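PDB 3T24: porin from Pseudomonas aeruginosa, which forms a beta-barrel channel of the OprD family in the bacterial outer membrane, which probably lets small carboxylate-bearing molecules through. Local coordinates for residues S252-K257 and G284-N289; A305-K310 and D341-S346. All blocks are in the same frame, centred on the assembly; numbering follows the deposited sequence.

Interaction 1 of 2, residues S252-K257 and G284-N289; sequences SNVDNK and GFAYIN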
loop_
_atom_site.group_PDB
_atom_site.type_symbol
_atom_site.label_atom_id
_atom_site.label_comp_id
_atom_site.label_asym_id
_atom_site.label_seq_id
_atom_site.Cartn_x
_atom_site.Cartn_y
_atom_site.Cartn_z
ATOM N N SER A 252 -2.525 23.751 5.308
ATOM C CA SER A 252 -1.298 23.314 4.632
ATOM C C SER A 252 -1.079 24.113 3.355
ATOM O O SER A 252 -1.825 25.027 3.075
ATOM C CB SER A 252 -1.368 21.837 4.265
ATOM O OG SER A 252 -2.279 21.641 3.204
ATOM N N ASN A 253 -0.069 23.738 2.570
ATOM C CA ASN A 253 0.185 24.390 1.284
ATOM C C ASN A 253 0.042 23.376 0.161
ATOM O O ASN A 253 0.479 23.618 -0.966
ATOM C CB ASN A 253 1.594 25.000 1.228
ATOM C CG ASN A 253 2.688 23.927 1.214
ATOM O OD1 ASN A 253 2.464 22.783 1.663
ATOM N ND2 ASN A 253 3.875 24.287 0.718
ATOM N N VAL A 254 -0.547 22.230 0.485
ATOM C CA VAL A 254 -0.700 21.165 -0.492
ATOM C C VAL A 254 -1.266 21.683 -1.816
ATOM O O VAL A 254 -2.282 22.373 -1.850
ATOM C CB VAL A 254 -1.578 19.999 0.052
ATOM C CG1 VAL A 254 -2.059 19.102 -1.099
ATOM C CG2 VAL A 254 -0.803 19.190 1.111
ATOM N N ASP A 255 -0.605 21.328 -2.906
ATOM C CA ASP A 255 -1.030 21.747 -4.239
ATOM C C ASP A 255 -0.329 20.862 -5.269
ATOM O O ASP A 255 0.840 21.088 -5.616
ATOM C CB ASP A 255 -0.682 23.213 -4.470
ATOM C CG ASP A 255 -0.749 23.598 -5.933
ATOM O OD1 ASP A 255 -1.753 23.233 -6.584
ATOM O OD2 ASP A 255 0.215 24.232 -6.435
ATOM N N ASN A 256 -1.027 19.831 -5.733
ATOM C CA ASN A 256 -0.361 18.800 -6.505
ATOM C C ASN A 256 -1.245 18.164 -7.548
ATOM O O ASN A 256 -2.432 17.902 -7.315
ATOM C CB ASN A 256 0.192 17.718 -5.552
ATOM C CG ASN A 256 0.758 16.497 -6.290
ATOM O OD1 ASN A 256 0.105 15.450 -6.402
ATOM N ND2 ASN A 256 1.987 16.617 -6.753
ATOM N N LYS A 257 -0.650 17.903 -8.697
ATOM C CA LYS A 257 -1.267 17.023 -9.668
ATOM C C LYS A 257 -0.305 15.867 -9.902
ATOM O O LYS A 257 0.905 16.064 -10.014
ATOM C CB LYS A 257 -1.575 17.767 -10.967
ATOM C CG LYS A 257 -2.176 19.137 -10.738
ATOM C CD LYS A 257 -2.635 19.789 -12.041
ATOM C CE LYS A 257 -3.265 21.156 -11.795
ATOM N NZ LYS A 257 -2.297 22.130 -11.200
ATOM N N GLY A 284 4.782 17.921 -3.721
ATOM C CA GLY A 284 4.593 16.552 -4.179
ATOM C C GLY A 284 3.222 15.938 -3.807
ATOM O O GLY A 284 2.312 16.619 -3.306
ATOM N N PHE A 285 3.067 14.646 -4.077
ATOM C CA PHE A 285 1.817 13.913 -3.801
ATOM C C PHE A 285 1.367 13.917 -2.330
ATOM O O PHE A 285 2.190 13.817 -1.416
ATOM C CB PHE A 285 1.976 12.481 -4.276
ATOM C CG PHE A 285 0.700 11.692 -4.281
ATOM C CD1 PHE A 285 -0.358 12.070 -5.090
ATOM C CD2 PHE A 285 0.567 10.554 -3.488
ATOM C CE1 PHE A 285 -1.546 11.336 -5.099
ATOM C CE2 PHE A 285 -0.595 9.816 -3.505
ATOM C CZ PHE A 285 -1.656 10.195 -4.312
ATOM N N ALA A 286 0.062 14.041 -2.111
ATOM C CA ALA A 286 -0.504 14.054 -0.750
ATOM C C ALA A 286 -1.078 12.696 -0.327
ATOM O O ALA A 286 -1.939 12.133 -1.025
ATOM C CB ALA A 286 -1.582 15.124 -0.628
ATOM N N TYR A 287 -0.604 12.174 0.807
ATOM C CA TYR A 287 -1.167 10.920 1.362
ATOM C C TYR A 287 -0.953 10.767 2.863
ATOM O O TYR A 287 -0.012 11.331 3.419
ATOM C CB TYR A 287 -0.682 9.672 0.602
ATOM C CG TYR A 287 0.826 9.414 0.614
ATOM C CD1 TYR A 287 1.361 8.320 1.290
ATOM C CD2 TYR A 287 1.698 10.230 -0.090
ATOM C CE1 TYR A 287 2.727 8.060 1.275
ATOM C CE2 TYR A 287 3.063 9.980 -0.113
ATOM C CZ TYR A 287 3.576 8.894 0.573
ATOM O OH TYR A 287 4.942 8.640 0.562
ATOM N N ILE A 288 -1.853 10.027 3.515
ATOM C CA ILE A 288 -1.796 9.870 4.971
ATOM C C ILE A 288 -0.430 9.365 5.400
ATOM O O ILE A 288 0.121 8.440 4.804
ATOM C CB ILE A 288 -2.940 8.946 5.532
ATOM C CG1 ILE A 288 -4.307 9.608 5.305
ATOM C CG2 ILE A 288 -2.764 8.664 7.020
ATOM C CD1 ILE A 288 -5.432 8.618 5.127
ATOM N N ASN A 289 0.118 10.002 6.426
ATOM C CA ASN A 289 1.409 9.610 6.941
ATOM C C ASN A 289 1.343 8.178 7.500
ATOM O O ASN A 289 0.512 7.886 8.345
ATOM C CB ASN A 289 1.847 10.576 8.028
ATOM C CG ASN A 289 3.242 10.286 8.517
ATOM O OD1 ASN A 289 4.107 9.927 7.741
ATOM N ND2 ASN A 289 3.455 10.399 9.801
#
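The side-chain amide of Asn256 lies against the backbone of Gly284 and Phe285. Its CG is anti to the backbone N (chi1 173°), which carries the amide from strand 255-267 toward the loop. Asn256 ND2 sits 3.3 Å from Gly284 C, a van der Waals contact with the peptide and not a hydrogen bond. The amide nitrogen instead donates to Thr283 O. The other arm of the amide, Asn256 OD1, approaches Phe285 CA at 3.5 Å. The same oxygen lies at the edge of the Phe285 ring, near its plane, 3.7 Å from CD1. Amide and ring planes are turned 71° apart, so the two groups do not stack. Further along, Val254 CG1 lies 4.0 Å from Ala286 CB. Tyr218 of strand 218-230 and Ser246 of strand 235-248 touch both of these side chains. Segment 284-289 lies closer to the centre of the barrel than segment 252-257, against strands 218-230 and 235-248. The chemistry is mixed: the amide oxygen faces the rim of an aromatic ring and, separately, two small apolar groups meet. The two segments meet by van der Waals contact alone, while Ala286 O accepts from Gln220 NE2 and Tyr287 O from Thr174 OG1.

Interaction 2 of 2, residues A305-K310 and D341-S346; sequences ANKDEK and DLLTTS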
loop_
_atom_site.group_PDB
_atom_site.type_symbol
_atom_site.label_atom_id
_atom_site.label_comp_id
_atom_site.label_asym_id
_atom_site.label_seq_id
_atom_site.Cartn_x
_atom_site.Cartn_y
_atom_site.Cartn_z
ATOM N N ALA A 305 7.946 11.015 -5.422
ATOM C CA ALA A 305 6.821 11.918 -5.319
ATOM C C ALA A 305 7.215 13.299 -4.790
ATOM O O ALA A 305 6.394 13.967 -4.168
ATOM C CB ALA A 305 5.758 11.293 -4.416
ATOM N N ASN A 306 8.467 13.708 -5.009
ATOM C CA ASN A 306 8.929 15.050 -4.638
ATOM C C ASN A 306 8.405 16.134 -5.593
ATOM O O ASN A 306 7.974 15.837 -6.703
ATOM C CB ASN A 306 10.465 15.098 -4.559
ATOM C CG ASN A 306 11.032 14.160 -3.486
ATOM O OD1 ASN A 306 10.925 14.437 -2.291
ATOM N ND2 ASN A 306 11.644 13.057 -3.914
ATOM N N LYS A 307 8.432 17.386 -5.152
ATOM C CA LYS A 307 7.979 18.506 -5.981
ATOM C C LYS A 307 8.592 18.457 -7.388
ATOM O O LYS A 307 9.805 18.327 -7.531
ATOM C CB LYS A 307 8.318 19.824 -5.295
ATOM C CG LYS A 307 7.943 21.095 -6.086
ATOM C CD LYS A 307 8.353 22.326 -5.275
ATOM C CE LYS A 307 7.841 23.649 -5.848
ATOM N NZ LYS A 307 8.210 23.740 -7.269
ATOM N N ASP A 308 7.735 18.498 -8.407
ATOM C CA ASP A 308 8.151 18.513 -9.815
ATOM C C ASP A 308 8.800 17.228 -10.317
ATOM O O ASP A 308 9.161 17.125 -11.494
ATOM C CB ASP A 308 9.093 19.697 -10.113
ATOM C CG ASP A 308 8.470 21.040 -9.804
ATOM O OD1 ASP A 308 7.249 21.221 -9.997
ATOM O OD2 ASP A 308 9.218 21.932 -9.365
ATOM N N GLU A 309 8.954 16.245 -9.447
ATOM C CA GLU A 309 9.642 15.025 -9.849
ATOM C C GLU A 309 8.962 14.309 -11.023
ATOM O O GLU A 309 7.745 14.133 -11.039
ATOM C CB GLU A 309 9.822 14.092 -8.649
ATOM C CG GLU A 309 10.664 12.847 -8.942
ATOM C CD GLU A 309 11.215 12.215 -7.676
ATOM O OE1 GLU A 309 10.772 12.608 -6.573
ATOM O OE2 GLU A 309 12.091 11.328 -7.793
ATOM N N LYS A 310 9.763 13.931 -12.018
ATOM C CA LYS A 310 9.328 13.056 -13.096
ATOM C C LYS A 310 10.163 11.801 -12.968
ATOM O O LYS A 310 11.354 11.884 -12.679
ATOM C CB LYS A 310 9.613 13.656 -14.479
ATOM C CG LYS A 310 9.039 15.039 -14.721
ATOM N N ASP A 341 12.652 19.774 -7.623
ATOM C CA ASP A 341 12.934 21.066 -7.053
ATOM C C ASP A 341 13.591 20.886 -5.674
ATOM O O ASP A 341 13.015 20.274 -4.760
ATOM C CB ASP A 341 11.648 21.886 -6.952
ATOM C CG ASP A 341 11.896 23.293 -6.441
ATOM O OD1 ASP A 341 13.031 23.553 -5.991
ATOM O OD2 ASP A 341 10.959 24.125 -6.472
ATOM N N LEU A 342 14.797 21.427 -5.530
ATOM C CA LEU A 342 15.564 21.254 -4.306
ATOM C C LEU A 342 15.171 22.265 -3.249
ATOM O O LEU A 342 15.610 22.159 -2.097
ATOM C CB LEU A 342 17.071 21.317 -4.573
ATOM C CG LEU A 342 17.685 20.229 -5.462
ATOM C CD1 LEU A 342 19.136 20.598 -5.776
ATOM C CD2 LEU A 342 17.605 18.839 -4.838
ATOM N N LEU A 343 14.363 23.252 -3.636
ATOM C CA LEU A 343 13.629 24.054 -2.646
ATOM C C LEU A 343 14.474 25.154 -1.990
ATOM O O LEU A 343 14.039 26.294 -1.864
ATOM C CB LEU A 343 13.049 23.126 -1.553
ATOM C CG LEU A 343 11.599 22.598 -1.641
ATOM C CD1 LEU A 343 11.076 22.441 -3.058
ATOM C CD2 LEU A 343 11.426 21.300 -0.842
ATOM N N THR A 344 15.672 24.807 -1.550
ATOM C CA THR A 344 16.504 25.772 -0.839
ATOM C C THR A 344 17.811 26.030 -1.559
ATOM O O THR A 344 18.665 26.762 -1.075
ATOM C CB THR A 344 16.853 25.281 0.568
ATOM O OG1 THR A 344 17.464 23.982 0.479
ATOM C CG2 THR A 344 15.598 25.210 1.415
ATOM N N THR A 345 17.967 25.399 -2.710
ATOM C CA THR A 345 19.159 25.560 -3.516
ATOM C C THR A 345 18.738 25.318 -4.947
ATOM O O THR A 345 17.775 24.573 -5.211
ATOM C CB THR A 345 20.258 24.548 -3.143
ATOM O OG1 THR A 345 21.489 24.956 -3.728
ATOM C CG2 THR A 345 19.939 23.179 -3.685
ATOM N N SER A 346 19.454 25.967 -5.851
ATOM C CA SER A 346 19.253 25.864 -7.287
ATOM C C SER A 346 19.802 24.550 -7.782
ATOM O O SER A 346 20.672 23.939 -7.145
ATOM C CB SER A 346 20.022 26.998 -7.999
ATOM O OG SER A 346 19.228 28.168 -8.083
#
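Charge pairing centres on Lys307 and Asp341. Lys307 NZ forms a salt bridge of 2.9 Å with Asp341 OD2, which offers its anti lone pair. A second salt bridge, within segment 305-310, joins Lys307 NZ to Asp308 OD2 at 2.9 Å. The lysine chain bends at chi4 (-52°), which brings the ammonium group to both acids. The Asp308 and Asp341 side chains lie side by side with carboxylate planes 6° apart, and 4.0 Å separates Asp308 OD2 from Asp341 OD2. One backbone hydrogen bond also joins the segments, from Asp341 N to Lys307 O, at 3.2 Å and 167°. Within segment 341-346, Asp341 OD1 accepts from Leu343 N at 2.7 Å, making an Asx turn. A type II beta turn runs from Asn306 to Glu309, and Glu309 OE1 accepts from both N and ND2 of Asn306. Apolar contact is small: Leu343 CD1 lies 3.5 Å from Lys307 CD. The contact joins the loop entering strand 310-319 to the loop leaving strand 328-341. Lys178 bridges both, its N donating to Asn306 OD1 and its NZ to Leu342 O. One ammonium group bridges two acids whose planes are nearly parallel, and it probably offsets much of their repulsion.

In the fold
Interaction 1 is buried, whereas interaction 2 lies at the surface and farther from the centre of the chain. Both use the long connection between strands 270-280 and 310-319. Segment 284-289 comes from its early part and segment 305-310 from its end. Interaction 1 sets that connection against segment 252-257, and interaction 2 sets it against the loop after strand 328-341. The chemistry follows the place: van der Waals packing in the first, salt bridges and a backbone hydrogen bond in the second. Their centres are 14 Å apart, and the two contacts touch through Phe285 CB and Ala305 CB at 4.0 Å.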